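Local structure of mannosylglycerate hydrolase MGH1-like glycoside hydrolase domain-containing protein (Thermus thermophilus HB8, 4WVA) at residues E10-N15 with L41-V46; R50-L55 with T109-L114. The protein hydrolyses mannosylglycerate, a solute made by thermophiles under osmotic stress, to mannose and glycerate, and probably cleaves glucosylglycerate as well. All coordinates share one frame; numbering follows the deposited sequence.

Contact 1: residues E10-N15 with L41-V46; sequences EVLQRN and LGWTQV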
ATOM      1  N   GLU A  10     -42.015   5.799  -0.257  1.00 13.68           N
ATOM      2  CA  GLU A  10     -43.108   5.658   0.700  1.00 14.81           C
ATOM      3  C   GLU A  10     -42.605   5.153   2.060  1.00 13.99           C
ATOM      4  O   GLU A  10     -43.000   5.682   3.113  1.00 13.63           O
ATOM      5  CB  GLU A  10     -44.188   4.727   0.138  1.00 17.65           C
ATOM      6  CG  GLU A  10     -45.345   4.484   1.081  1.00 21.26           C
ATOM      7  CD  GLU A  10     -46.260   3.367   0.616  1.00 25.27           C
ATOM      8  OE1 GLU A  10     -46.292   3.066  -0.613  1.00 27.49           O
ATOM      9  OE2 GLU A  10     -46.947   2.795   1.506  1.00 30.34           O
ATOM     10  N   VAL A  11     -41.717   4.162   2.043  1.00 13.36           N
ATOM     11  CA  VAL A  11     -41.156   3.623   3.292  1.00 12.96           C
ATOM     12  C   VAL A  11     -40.384   4.696   4.044  1.00 12.59           C
ATOM     13  O   VAL A  11     -40.559   4.858   5.261  1.00 12.09           O
ATOM     14  CB  VAL A  11     -40.256   2.388   3.042  1.00 13.42           C
ATOM     15  CG1 VAL A  11     -39.506   1.990   4.318  1.00 13.66           C
ATOM     16  CG2 VAL A  11     -41.085   1.235   2.496  1.00 14.13           C
ATOM     17  N   LEU A  12     -39.523   5.431   3.342  1.00 12.19           N
ATOM     18  CA  LEU A  12     -38.727   6.470   4.009  1.00 12.30           C
ATOM     19  C   LEU A  12     -39.616   7.559   4.584  1.00 12.18           C
ATOM     20  O   LEU A  12     -39.415   7.992   5.715  1.00 11.70           O
ATOM     21  CB  LEU A  12     -37.687   7.065   3.076  1.00 12.17           C
ATOM     22  CG  LEU A  12     -36.553   6.132   2.642  1.00 12.42           C
ATOM     23  CD1 LEU A  12     -35.512   6.896   1.845  1.00 12.62           C
ATOM     24  CD2 LEU A  12     -35.917   5.429   3.842  1.00 12.81           C
ATOM     25  N   GLN A  13     -40.596   8.004   3.802  1.00 12.83           N
ATOM     26  CA  GLN A  13     -41.512   9.038   4.299  1.00 13.26           C
ATOM     27  C   GLN A  13     -42.374   8.562   5.473  1.00 13.32           C
ATOM     28  O   GLN A  13     -42.604   9.331   6.407  1.00 13.17           O
ATOM     29  CB  GLN A  13     -42.359   9.605   3.169  1.00 13.54           C
ATOM     30  CG  GLN A  13     -41.555  10.362   2.112  1.00 14.33           C
ATOM     31  CD  GLN A  13     -41.134  11.766   2.502  1.00 15.68           C
ATOM     32  OE1 GLN A  13     -40.855  12.064   3.664  1.00 17.09           O
ATOM     33  NE2 GLN A  13     -41.045  12.637   1.504  1.00 17.66           N
ATOM     34  N   ARG A  14     -42.816   7.306   5.441  1.00 14.02           N
ATOM     35  CA  ARG A  14     -43.555   6.714   6.569  1.00 15.26           C
ATOM     36  C   ARG A  14     -42.705   6.629   7.826  1.00 14.19           C
ATOM     37  O   ARG A  14     -43.202   6.882   8.943  1.00 14.04           O
ATOM     38  CB  ARG A  14     -44.102   5.310   6.237  1.00 18.10           C
ATOM     39  CG  ARG A  14     -45.317   5.321   5.315  1.00 22.75           C
ATOM     40  CD  ARG A  14     -45.986   3.941   5.227  1.00 27.62           C
ATOM     41  NE  ARG A  14     -45.032   2.849   4.961  1.00 32.23           N
ATOM     42  CZ  ARG A  14     -44.825   1.767   5.726  1.00 35.75           C
ATOM     43  NH1 ARG A  14     -45.497   1.569   6.865  1.00 39.49           N
ATOM     44  NH2 ARG A  14     -43.919   0.860   5.354  1.00 33.81           N
ATOM     45  N   ASN A  15     -41.416   6.296   7.656  1.00 12.85           N
ATOM     46  CA  ASN A  15     -40.526   6.146   8.809  1.00 12.62           C
ATOM     47  C   ASN A  15     -39.868   7.459   9.241  1.00 12.31           C
ATOM     48  O   ASN A  15     -39.167   7.509  10.253  1.00 12.56           O
ATOM     49  CB  ASN A  15     -39.438   5.099   8.513  1.00 12.42           C
ATOM     50  CG  ASN A  15     -39.983   3.691   8.349  1.00 12.24           C
ATOM     51  OD1 ASN A  15     -39.262   2.793   7.865  1.00 13.62           O
ATOM     52  ND2 ASN A  15     -41.209   3.466   8.754  1.00 11.45           N
ATOM     53  N   LEU A  41     -28.231   8.381   2.370  1.00 10.41           N
ATOM     54  CA  LEU A  41     -27.998   8.124   0.940  1.00 10.80           C
ATOM     55  C   LEU A  41     -29.304   7.973   0.167  1.00 11.01           C
ATOM     56  O   LEU A  41     -29.416   8.449  -0.978  1.00 11.40           O
ATOM     57  CB  LEU A  41     -27.120   6.886   0.752  1.00 10.90           C
ATOM     58  CG  LEU A  41     -25.677   7.002   1.264  1.00 10.96           C
ATOM     59  CD1 LEU A  41     -24.936   5.665   1.179  1.00 11.63           C
ATOM     60  CD2 LEU A  41     -24.927   8.093   0.513  1.00 11.29           C
ATOM     61  N   GLY A  42     -30.299   7.339   0.787  1.00 10.80           N
ATOM     62  CA  GLY A  42     -31.615   7.226   0.182  1.00 11.10           C
ATOM     63  C   GLY A  42     -32.289   8.576   0.016  1.00 10.71           C
ATOM     64  O   GLY A  42     -32.883   8.854  -1.024  1.00 10.71           O
ATOM     65  N   TRP A  43     -32.191   9.428   1.044  1.00 10.50           N
ATOM     66  CA  TRP A  43     -32.814  10.742   0.986  1.00 10.93           C
ATOM     67  C   TRP A  43     -32.260  11.631  -0.143  1.00 11.94           C
ATOM     68  O   TRP A  43     -32.952  12.550  -0.610  1.00 12.90           O
ATOM     69  CB  TRP A  43     -32.712  11.469   2.336  1.00 10.89           C
ATOM     70  CG  TRP A  43     -33.647  10.934   3.382  1.00 11.57           C
ATOM     71  CD1 TRP A  43     -33.302  10.361   4.576  1.00 12.04           C
ATOM     72  CD2 TRP A  43     -35.077  10.929   3.339  1.00 11.73           C
ATOM     73  NE1 TRP A  43     -34.434   9.987   5.272  1.00 12.67           N
ATOM     74  CE2 TRP A  43     -35.534  10.337   4.539  1.00 12.31           C
ATOM     75  CE3 TRP A  43     -36.023  11.387   2.411  1.00 12.26           C
ATOM     76  CZ2 TRP A  43     -36.886  10.193   4.837  1.00 12.84           C
ATOM     77  CZ3 TRP A  43     -37.361  11.230   2.707  1.00 12.88           C
ATOM     78  CH2 TRP A  43     -37.783  10.651   3.906  1.00 12.72           C
ATOM     79  N   THR A  44     -31.042  11.357  -0.610  1.00 11.91           N
ATOM     80  CA  THR A  44     -30.472  12.142  -1.733  1.00 12.67           C
ATOM     81  C   THR A  44     -31.341  12.010  -2.989  1.00 13.17           C
ATOM     82  O   THR A  44     -31.229  12.827  -3.913  1.00 13.47           O
ATOM     83  CB  THR A  44     -29.030  11.729  -2.131  1.00 12.88           C
ATOM     84  OG1 THR A  44     -29.026  10.404  -2.675  1.00 13.11           O
ATOM     85  CG2 THR A  44     -28.069  11.809  -0.967  1.00 13.60           C
ATOM     86  N   GLN A  45     -32.164  10.964  -3.043  1.00 13.64           N
ATOM     87  CA  GLN A  45     -33.049  10.715  -4.179  1.00 14.38           C
ATOM     88  C   GLN A  45     -34.394  11.425  -4.031  1.00 14.92           C
ATOM     89  O   GLN A  45     -35.237  11.340  -4.931  1.00 16.60           O
ATOM     90  CB  GLN A  45     -33.281   9.215  -4.334  1.00 14.64           C
ATOM     91  CG  GLN A  45     -32.030   8.425  -4.618  1.00 14.79           C
ATOM     92  CD  GLN A  45     -31.296   8.979  -5.812  1.00 15.78           C
ATOM     93  OE1 GLN A  45     -31.756   8.845  -6.960  1.00 15.93           O
ATOM     94  NE2 GLN A  45     -30.153   9.600  -5.557  1.00 17.19           N
ATOM     95  N   VAL A  46     -34.583  12.122  -2.912  1.00 14.18           N
ATOM     96  CA  VAL A  46     -35.837  12.796  -2.582  1.00 15.08           C
ATOM     97  C   VAL A  46     -35.599  14.276  -2.345  1.00 15.18           C
ATOM     98  O   VAL A  46     -36.274  15.129  -2.931  1.00 15.81           O
ATOM     99  CB  VAL A  46     -36.498  12.176  -1.321  1.00 15.07           C
ATOM    100  CG1 VAL A  46     -37.804  12.869  -0.962  1.00 16.00           C
ATOM    101  CG2 VAL A  46     -36.765  10.699  -1.521  1.00 15.78           C
TER

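Contact 2: residues R50-L55 with T109-L114; sequences RAWQEL and TVVRYL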
ATOM      1  N   ARG A  50     -32.878  17.127   3.238  1.00 13.12           N
ATOM      2  CA  ARG A  50     -33.352  16.069   4.114  1.00 12.96           C
ATOM      3  C   ARG A  50     -32.256  15.050   4.421  1.00 12.35           C
ATOM      4  O   ARG A  50     -32.178  14.559   5.544  1.00 11.66           O
ATOM      5  CB  ARG A  50     -34.574  15.385   3.492  1.00 13.16           C
ATOM      6  CG  ARG A  50     -35.176  14.282   4.340  1.00 13.26           C
ATOM      7  CD  ARG A  50     -35.692  14.790   5.663  1.00 13.83           C
ATOM      8  NE  ARG A  50     -36.264  13.713   6.468  1.00 14.29           N
ATOM      9  CZ  ARG A  50     -35.558  12.846   7.198  1.00 14.37           C
ATOM     10  NH1 ARG A  50     -34.218  12.908   7.230  1.00 14.64           N
ATOM     11  NH2 ARG A  50     -36.191  11.926   7.918  1.00 14.02           N
ATOM     12  N   ALA A  51     -31.399  14.762   3.435  1.00 11.82           N
ATOM     13  CA  ALA A  51     -30.259  13.863   3.623  1.00 11.75           C
ATOM     14  C   ALA A  51     -29.287  14.442   4.649  1.00 11.64           C
ATOM     15  O   ALA A  51     -28.853  13.759   5.553  1.00 11.35           O
ATOM     16  CB  ALA A  51     -29.574  13.595   2.300  1.00 11.92           C
ATOM     17  N   TRP A  52     -28.968  15.723   4.520  1.00 11.45           N
ATOM     18  CA  TRP A  52     -28.098  16.368   5.497  1.00 11.45           C
ATOM     19  C   TRP A  52     -28.739  16.364   6.882  1.00 12.29           C
ATOM     20  O   TRP A  52     -28.086  16.114   7.891  1.00 11.70           O
ATOM     21  CB  TRP A  52     -27.819  17.807   5.115  1.00 11.48           C
ATOM     22  CG  TRP A  52     -26.852  18.018   4.017  1.00 11.20           C
ATOM     23  CD1 TRP A  52     -27.110  18.508   2.787  1.00 11.36           C
ATOM     24  CD2 TRP A  52     -25.439  17.779   4.067  1.00 11.45           C
ATOM     25  NE1 TRP A  52     -25.958  18.589   2.051  1.00 11.54           N
ATOM     26  CE2 TRP A  52     -24.910  18.156   2.823  1.00 11.64           C
ATOM     27  CE3 TRP A  52     -24.570  17.298   5.051  1.00 11.78           C
ATOM     28  CZ2 TRP A  52     -23.549  18.052   2.530  1.00 11.82           C
ATOM     29  CZ3 TRP A  52     -23.215  17.190   4.751  1.00 11.83           C
ATOM     30  CH2 TRP A  52     -22.720  17.578   3.524  1.00 11.71           C
ATOM     31  N   GLN A  53     -30.036  16.653   6.925  1.00 12.62           N
ATOM     32  CA  GLN A  53     -30.712  16.799   8.209  1.00 13.71           C
ATOM     33  C   GLN A  53     -30.621  15.532   9.049  1.00 12.18           C
ATOM     34  O   GLN A  53     -30.458  15.602  10.271  1.00 12.20           O
ATOM     35  CB  GLN A  53     -32.170  17.228   8.008  1.00 15.93           C
ATOM     36  CG  GLN A  53     -32.330  18.689   7.604  1.00 18.96           C
ATOM     37  CD  GLN A  53     -31.831  19.656   8.670  1.00 22.71           C
ATOM     38  OE1 GLN A  53     -31.908  19.370   9.883  1.00 27.51           O
ATOM     39  NE2 GLN A  53     -31.299  20.800   8.232  1.00 25.47           N
ATOM     40  N   GLU A  54     -30.726  14.377   8.390  1.00 11.43           N
ATOM     41  CA  GLU A  54     -30.565  13.089   9.055  1.00 10.72           C
ATOM     42  C   GLU A  54     -29.299  13.070   9.904  1.00 10.62           C
ATOM     43  O   GLU A  54     -29.321  12.596  11.041  1.00 10.78           O
ATOM     44  CB  GLU A  54     -30.536  11.927   8.046  1.00 10.89           C
ATOM     45  CG  GLU A  54     -30.626  10.552   8.700  1.00 11.02           C
ATOM     46  CD  GLU A  54     -32.033  10.137   9.087  1.00 11.09           C
ATOM     47  OE1 GLU A  54     -32.995  10.655   8.476  1.00 11.35           O
ATOM     48  OE2 GLU A  54     -32.176   9.254   9.972  1.00 11.37           O
ATOM     49  N   LEU A  55     -28.185  13.548   9.338  1.00 10.70           N
ATOM     50  CA  LEU A  55     -26.901  13.445  10.022  1.00 11.23           C
ATOM     51  C   LEU A  55     -26.701  14.609  10.992  1.00 11.87           C
ATOM     52  O   LEU A  55     -26.066  14.460  12.033  1.00 11.92           O
ATOM     53  CB  LEU A  55     -25.774  13.375   9.008  1.00 11.65           C
ATOM     54  CG  LEU A  55     -25.952  12.239   7.991  1.00 12.41           C
ATOM     55  CD1 LEU A  55     -24.745  12.211   7.079  1.00 13.61           C
ATOM     56  CD2 LEU A  55     -26.197  10.911   8.698  1.00 12.98           C
ATOM     57  N   THR A 109     -17.952   8.744   5.468  1.00  9.39           N
ATOM     58  CA  THR A 109     -18.057   8.326   4.069  1.00  9.62           C
ATOM     59  C   THR A 109     -19.313   8.915   3.428  1.00  9.83           C
ATOM     60  O   THR A 109     -19.276   9.423   2.297  1.00  9.85           O
ATOM     61  CB  THR A 109     -18.037   6.799   4.016  1.00  9.94           C
ATOM     62  OG1 THR A 109     -16.752   6.361   4.441  1.00 10.42           O
ATOM     63  CG2 THR A 109     -18.311   6.263   2.595  1.00  9.99           C
ATOM     64  N   VAL A 110     -20.413   8.876   4.168  1.00  9.84           N
ATOM     65  CA  VAL A 110     -21.664   9.434   3.679  1.00  9.90           C
ATOM     66  C   VAL A 110     -21.564  10.958   3.606  1.00 10.13           C
ATOM     67  O   VAL A 110     -21.999  11.561   2.632  1.00 10.41           O
ATOM     68  CB  VAL A 110     -22.878   8.942   4.496  1.00 10.13           C
ATOM     69  CG1 VAL A 110     -24.138   9.672   4.062  1.00 10.17           C
ATOM     70  CG2 VAL A 110     -23.045   7.437   4.357  1.00  9.72           C
ATOM     71  N   VAL A 111     -20.970  11.579   4.619  1.00 10.21           N
ATOM     72  CA  VAL A 111     -20.806  13.031   4.604  1.00 10.51           C
ATOM     73  C   VAL A 111     -19.956  13.491   3.398  1.00 10.31           C
ATOM     74  O   VAL A 111     -20.280  14.498   2.747  1.00 11.09           O
ATOM     75  CB  VAL A 111     -20.262  13.562   5.943  1.00 10.35           C
ATOM     76  CG1 VAL A 111     -19.892  15.023   5.813  1.00 10.61           C
ATOM     77  CG2 VAL A 111     -21.295  13.381   7.064  1.00 10.84           C
ATOM     78  N   ARG A 112     -18.889  12.766   3.082  1.00 10.75           N
ATOM     79  CA  ARG A 112     -18.065  13.124   1.920  1.00 11.25           C
ATOM     80  C   ARG A 112     -18.921  13.088   0.644  1.00 11.23           C
ATOM     81  O   ARG A 112     -18.849  13.978  -0.207  1.00 11.43           O
ATOM     82  CB  ARG A 112     -16.862  12.198   1.771  1.00 12.08           C
ATOM     83  CG  ARG A 112     -16.053  12.538   0.526  1.00 12.78           C
ATOM     84  CD  ARG A 112     -14.878  11.600   0.318  1.00 13.20           C
ATOM     85  NE  ARG A 112     -14.145  11.964  -0.898  1.00 14.30           N
ATOM     86  CZ  ARG A 112     -13.061  11.328  -1.348  1.00 14.31           C
ATOM     87  NH1 ARG A 112     -12.564  10.289  -0.708  1.00 14.45           N
ATOM     88  NH2 ARG A 112     -12.474  11.738  -2.471  1.00 15.09           N
ATOM     89  N   TYR A 113     -19.725  12.054   0.502  1.00 11.91           N
ATOM     90  CA  TYR A 113     -20.596  11.934  -0.658  1.00 12.14           C
ATOM     91  C   TYR A 113     -21.605  13.085  -0.731  1.00 12.25           C
ATOM     92  O   TYR A 113     -21.764  13.724  -1.788  1.00 11.50           O
ATOM     93  CB  TYR A 113     -21.360  10.607  -0.671  1.00 13.32           C
ATOM     94  CG  TYR A 113     -22.183  10.482  -1.910  1.00 14.40           C
ATOM     95  CD1 TYR A 113     -21.603  10.046  -3.093  1.00 15.82           C
ATOM     96  CD2 TYR A 113     -23.518  10.879  -1.927  1.00 15.43           C
ATOM     97  CE1 TYR A 113     -22.341   9.968  -4.243  1.00 17.12           C
ATOM     98  CE2 TYR A 113     -24.253  10.819  -3.086  1.00 17.40           C
ATOM     99  CZ  TYR A 113     -23.660  10.351  -4.230  1.00 17.73           C
ATOM    100  OH  TYR A 113     -24.402  10.278  -5.386  1.00 23.52           O
ATOM    101  N   LEU A 114     -22.287  13.363   0.374  1.00 11.24           N
ATOM    102  CA  LEU A 114     -23.218  14.511   0.400  1.00 11.62           C
ATOM    103  C   LEU A 114     -22.495  15.807   0.047  1.00 11.86           C
ATOM    104  O   LEU A 114     -23.013  16.633  -0.722  1.00 11.65           O
ATOM    105  CB  LEU A 114     -23.916  14.651   1.743  1.00 11.74           C
ATOM    106  CG  LEU A 114     -24.757  13.457   2.204  1.00 11.88           C
ATOM    107  CD1 LEU A 114     -25.376  13.780   3.547  1.00 11.85           C
ATOM    108  CD2 LEU A 114     -25.816  13.045   1.180  1.00 12.21           C
TER

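Contact 1: residues E10-N15 with L41-V46
E10 and R14 lie one turn apart on helix 4-15, with R14 directed away from the other segment; their charges form a long pair, R14 NE to E10 OE2 4.0 Å, with no N-H directed at the oxygen. V11 turns instead to A412 of helix 409-418 and to F391, so the contact with helix 33-43 rests on the next two residues. L12 points toward the other segment. Its CB stands over one face of the W43 indole as a CH-pi contact, 4.0 Å from the centroid of the six-membered ring and 25° off its normal. With CG anti to the carbonyl carbon, L12 CD1 comes within 4.1 Å of G42 C, an approach helped by the absence of a side chain on the glycine. The L12 carbonyl is also close to the indole, with L12 O 3.5 Å from W43 CZ2. Q13, bent at chi2 (-78°), folds its amide toward the rim of the ring: OE1 lies near the ring plane, 3.4 Å from W43 CH2, with the amide and indole planes 72° apart. Tip to tip beyond it, Q13 NE2 reaches V46 CG1 at 4.1 Å. Further along, the backbone of N15 bonds to that of V22. R50 lies over the indole face opposite L12 as a cation-pi partner, and W43 NE1 is hydrogen-bonded to T21 OG1, which fixes the rotation of the buried ring. No hydrogen bond joins the segments, so cohesion comes mainly from apolar packing and the CH-pi contact, while Q13 OE1 probably adds a weak attraction to the polarised C-H at the CH2 edge.

Contact 2: residues R50-L55 with T109-L114
Within the (alpha/alpha)6-barrel, helices 48-62 and 107-117 pack nearly antiparallel, their short segments crossing at -151° with axes 10.9 Å apart. L114 lies at the centre of this buried apolar interface, against A51, W52 and L55. Its CB sits over one face of the W52 indole as a CH-pi contact, 3.7 Å from the centroid of the six-membered ring and 18° off the normal. The W52 ring gets there with CG anti to the carbonyl carbon; it also packs on helix 121-146, and its NE1 is hydrogen-bonded to D118. The two methyls of L114 part company: CD1 approaches W52 CE3 at 3.9 Å, whereas CD2 meets A51 CB at 4.0 Å. One turn on, L55 CD1 slides past V111 CG2 at 3.6 Å and touches V110 CG1 at 4.0 Å. V111 CG1 also borders the far rim of the indole, at W52 CZ3. An alanine in place of W52 would remove the surface under L114 CB, the contact with V111 CG1 and the bond to D118, and would probably loosen the packing of the two helices. Along the first helix, R50 NH1 donates to E54 OE1 (2.9 Å) through the carboxylate's anti lone pair; T21 and S36 also bond to this carboxylate, which would be expected to favour its ionised form. No hydrogen bond joins the two segments, which meet through apolar and CH-pi contacts; the polar link of W52 goes to D118, just past the end of helix 107-117.

From the N terminus, helix 4-15 leads into a loop and strand 31-32 before helix 33-43 returns to it, so contact 1 closes an excursion of 25 residues that includes Y28 and W32-D35, which probably bind substrate. Contact 2 opens only afterwards: helix 48-62, the strands 72-74 and 97-98 and then helix 107-117 make a longer excursion of 53 residues, which takes in Y81 and Q103. The two are therefore in series, neither nested nor crossed, with centres about 13 Å apart. They nevertheless touch, T44 CG2 lying 3.3 Å from L114 CD2, while W43 CB packs on A51 CA. Helices 4-15, 33-43, 48-62 and 107-117 are thereby joined into one continuous packing.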